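Local coordinates for CDP-glucose-4,6-dehydratase (PDB 1RKX), which catalyses the NAD-dependent 4,6-dehydration of CDP-D-glucose and belongs to the short-chain dehydrogenase/reductase family, at residues I2-K10 and S240-T251. Numbering follows the deposited sequence.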
# COMPACT_ATOMS: atom_id res chain seq x y z
N ILE C 2 -16.46 -1.03 31.11
CA ILE C 2 -16.78 -2.47 31.31
C ILE C 2 -17.95 -2.63 32.28
O ILE C 2 -17.85 -2.30 33.46
CB ILE C 2 -15.55 -3.23 31.85
CG1 ILE C 2 -14.45 -3.25 30.77
CG2 ILE C 2 -15.93 -4.65 32.25
CD1 ILE C 2 -13.18 -3.94 31.18
N ASN C 3 -19.06 -3.14 31.75
CA ASN C 3 -20.28 -3.34 32.52
C ASN C 3 -20.29 -4.64 33.33
O ASN C 3 -20.44 -5.73 32.77
CB ASN C 3 -21.48 -3.31 31.57
CG ASN C 3 -22.81 -3.33 32.30
OD1 ASN C 3 -23.08 -4.23 33.10
ND2 ASN C 3 -23.64 -2.33 32.04
N ASN C 4 -20.14 -4.51 34.64
CA ASN C 4 -20.13 -5.67 35.53
C ASN C 4 -21.46 -6.41 35.46
O ASN C 4 -21.49 -7.64 35.48
CB ASN C 4 -19.88 -5.22 36.97
CG ASN C 4 -18.61 -4.40 37.11
OD1 ASN C 4 -17.52 -4.87 36.78
ND2 ASN C 4 -18.74 -3.17 37.60
N SER C 5 -22.55 -5.65 35.39
CA SER C 5 -23.88 -6.22 35.31
C SER C 5 -24.00 -7.22 34.17
O SER C 5 -24.54 -8.32 34.34
CB SER C 5 -24.91 -5.10 35.12
OG SER C 5 -26.21 -5.62 34.91
N PHE C 6 -23.47 -6.84 33.00
CA PHE C 6 -23.51 -7.68 31.80
C PHE C 6 -22.93 -9.08 32.01
O PHE C 6 -23.50 -10.07 31.54
CB PHE C 6 -22.73 -7.00 30.67
CG PHE C 6 -22.53 -7.87 29.45
CD1 PHE C 6 -23.53 -8.00 28.50
CD2 PHE C 6 -21.34 -8.58 29.28
CE1 PHE C 6 -23.36 -8.82 27.38
CE2 PHE C 6 -21.16 -9.40 28.16
CZ PHE C 6 -22.17 -9.52 27.22
N TRP C 7 -21.80 -9.16 32.70
CA TRP C 7 -21.13 -10.44 32.92
C TRP C 7 -21.80 -11.38 33.90
O TRP C 7 -21.55 -12.59 33.88
CB TRP C 7 -19.68 -10.18 33.34
CG TRP C 7 -18.93 -9.52 32.23
CD1 TRP C 7 -18.71 -8.18 32.07
CD2 TRP C 7 -18.43 -10.16 31.06
NE1 TRP C 7 -18.11 -7.94 30.86
CE2 TRP C 7 -17.92 -9.14 30.22
CE3 TRP C 7 -18.36 -11.49 30.63
CZ2 TRP C 7 -17.35 -9.42 28.97
CZ3 TRP C 7 -17.79 -11.76 29.38
CH2 TRP C 7 -17.29 -10.73 28.57
N GLN C 8 -22.68 -10.85 34.74
CA GLN C 8 -23.37 -11.67 35.72
C GLN C 8 -24.11 -12.83 35.06
O GLN C 8 -25.01 -12.62 34.24
CB GLN C 8 -24.35 -10.82 36.52
CG GLN C 8 -24.96 -11.53 37.72
CD GLN C 8 -23.92 -11.93 38.75
OE1 GLN C 8 -23.14 -11.09 39.22
NE2 GLN C 8 -23.91 -13.21 39.12
N GLY C 9 -23.73 -14.05 35.41
CA GLY C 9 -24.39 -15.22 34.86
C GLY C 9 -24.02 -15.66 33.45
O GLY C 9 -24.55 -16.66 32.96
N LYS C 10 -23.14 -14.92 32.78
CA LYS C 10 -22.74 -15.29 31.42
C LYS C 10 -21.86 -16.53 31.45
O LYS C 10 -20.99 -16.67 32.31
CB LYS C 10 -21.98 -14.15 30.74
CG LYS C 10 -22.81 -12.93 30.38
CD LYS C 10 -23.84 -13.26 29.31
CE LYS C 10 -24.59 -12.02 28.85
NZ LYS C 10 -25.34 -11.37 29.97
N SER C 240 -8.93 -5.39 29.57
CA SER C 240 -10.11 -4.53 29.66
C SER C 240 -10.66 -4.35 28.25
O SER C 240 -11.87 -4.30 28.05
CB SER C 240 -9.78 -3.17 30.29
OG SER C 240 -8.88 -2.41 29.50
N GLY C 241 -9.76 -4.26 27.27
CA GLY C 241 -10.18 -4.11 25.89
C GLY C 241 -10.88 -5.36 25.39
O GLY C 241 -11.88 -5.28 24.68
N TYR C 242 -10.35 -6.53 25.76
CA TYR C 242 -10.95 -7.81 25.35
C TYR C 242 -12.37 -7.92 25.90
O TYR C 242 -13.28 -8.36 25.20
CB TYR C 242 -10.14 -8.99 25.89
CG TYR C 242 -8.69 -9.08 25.43
CD1 TYR C 242 -7.84 -10.06 25.96
CD2 TYR C 242 -8.17 -8.19 24.50
CE1 TYR C 242 -6.51 -10.14 25.57
CE2 TYR C 242 -6.82 -8.26 24.11
CZ TYR C 242 -6.00 -9.24 24.65
OH TYR C 242 -4.67 -9.30 24.29
N LEU C 243 -12.55 -7.53 27.16
CA LEU C 243 -13.87 -7.59 27.80
C LEU C 243 -14.84 -6.63 27.14
O LEU C 243 -15.99 -6.99 26.86
CB LEU C 243 -13.74 -7.27 29.30
CG LEU C 243 -12.98 -8.29 30.16
CD1 LEU C 243 -12.66 -7.68 31.52
CD2 LEU C 243 -13.81 -9.56 30.32
N LEU C 244 -14.38 -5.41 26.88
CA LEU C 244 -15.22 -4.40 26.24
C LEU C 244 -15.66 -4.89 24.86
O LEU C 244 -16.82 -4.75 24.48
CB LEU C 244 -14.43 -3.09 26.09
CG LEU C 244 -15.15 -1.93 25.40
CD1 LEU C 244 -16.39 -1.54 26.21
CD2 LEU C 244 -14.19 -0.75 25.29
N LEU C 245 -14.72 -5.46 24.12
CA LEU C 245 -15.02 -5.98 22.79
C LEU C 245 -16.02 -7.13 22.87
O LEU C 245 -16.95 -7.20 22.06
CB LEU C 245 -13.74 -6.48 22.11
CG LEU C 245 -13.91 -7.17 20.75
CD1 LEU C 245 -14.54 -6.21 19.75
CD2 LEU C 245 -12.55 -7.65 20.25
N ALA C 246 -15.83 -8.03 23.83
CA ALA C 246 -16.72 -9.18 23.99
C ALA C 246 -18.15 -8.70 24.20
O ALA C 246 -19.09 -9.24 23.61
CB ALA C 246 -16.28 -10.02 25.17
N GLN C 247 -18.31 -7.70 25.05
CA GLN C 247 -19.64 -7.18 25.34
C GLN C 247 -20.28 -6.64 24.07
O GLN C 247 -21.45 -6.92 23.79
CB GLN C 247 -19.57 -6.07 26.40
CG GLN C 247 -20.88 -5.87 27.12
CD GLN C 247 -20.86 -4.70 28.07
OE1 GLN C 247 -19.84 -4.44 28.73
NE2 GLN C 247 -21.97 -3.99 28.17
N LYS C 248 -19.52 -5.89 23.28
CA LYS C 248 -20.04 -5.33 22.05
C LYS C 248 -20.37 -6.40 21.01
O LYS C 248 -21.38 -6.29 20.33
CB LYS C 248 -19.07 -4.30 21.47
CG LYS C 248 -19.09 -2.98 22.21
CD LYS C 248 -18.31 -1.91 21.47
CE LYS C 248 -18.55 -0.53 22.09
NZ LYS C 248 -18.12 -0.47 23.51
N LEU C 249 -19.52 -7.41 20.90
CA LEU C 249 -19.77 -8.50 19.96
C LEU C 249 -21.08 -9.20 20.35
O LEU C 249 -21.88 -9.58 19.50
CB LEU C 249 -18.63 -9.52 20.00
CG LEU C 249 -17.30 -9.11 19.37
CD1 LEU C 249 -16.20 -10.06 19.82
CD2 LEU C 249 -17.44 -9.09 17.86
N TYR C 250 -21.28 -9.35 21.66
CA TYR C 250 -22.47 -10.01 22.18
C TYR C 250 -23.74 -9.21 21.92
O TYR C 250 -24.69 -9.71 21.31
CB TYR C 250 -22.31 -10.24 23.69
CG TYR C 250 -23.40 -11.09 24.31
CD1 TYR C 250 -23.17 -12.43 24.63
CD2 TYR C 250 -24.67 -10.56 24.57
CE1 TYR C 250 -24.17 -13.22 25.20
CE2 TYR C 250 -25.68 -11.35 25.14
CZ TYR C 250 -25.42 -12.67 25.45
OH TYR C 250 -26.41 -13.45 26.00
N THR C 251 -23.73 -7.96 22.36
CA THR C 251 -24.89 -7.09 22.22
C THR C 251 -25.12 -6.47 20.85
O THR C 251 -26.25 -6.44 20.37
CB THR C 251 -24.84 -5.95 23.25
OG1 THR C 251 -23.76 -5.07 22.92
CG2 THR C 251 -24.63 -6.50 24.65
O HOH W 1 -17.66 -5.54 29.23
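I2 reaches helix 236-251 with the end of its long branch: CD1 lies beside S240 CB and meets L243 CD1 at 3.8 Å, an apolar contact to which W28 of helix 20-31 adds from outside. N3 stands at the N-cap of the short helix 4-7, where asparagine suits because its side chain can accept from F6 N; its own backbone N makes a weak bond to Q247 OE1 (3.4 Å), while CB rests against the same amide. F6 has CG anti to its backbone N (chi1 172°), which lays the ring against the helix, along Q247. An aromatic ring suits this place because both faces and an edge are in use: Q247 CG sits 3.4 Å from the F6 ring centroid, almost straight over one face, K10 CE covers the opposite face nearer the rim, and the edge meets the face of Y250 in a T-shaped pair with planes at 82°.

In the Rossmann fold of this dehydratase, the N-terminal turn leads into strand 11-15 of the central parallel sheet, and this contact packs it against helix 236-251. W7, buried, wedges between the turn and the helix, also touching I83 and F85 of strand 83-86. L243 CD2 lies over one face of its ring and F6 CD2 over the other, while A246, small enough to admit the indole, touches the edge with CB 3.6 Å from W7 CH2. W7 NE1 donates to a water at 2.9 Å that in turn donates to Q247 OE1, so the buried N-H is satisfied. K10 closes a type II turn begun at W7, where G9, at positive phi, suits the glycine position. Bent at chi2 and chi4, K10 lays CE over the Y250 face, 4.0 Å from the ring centroid. The same bends bring K10 NZ back to F6 O at 2.7 Å, in the carbonyl plane, while Y250 OH bonds E82.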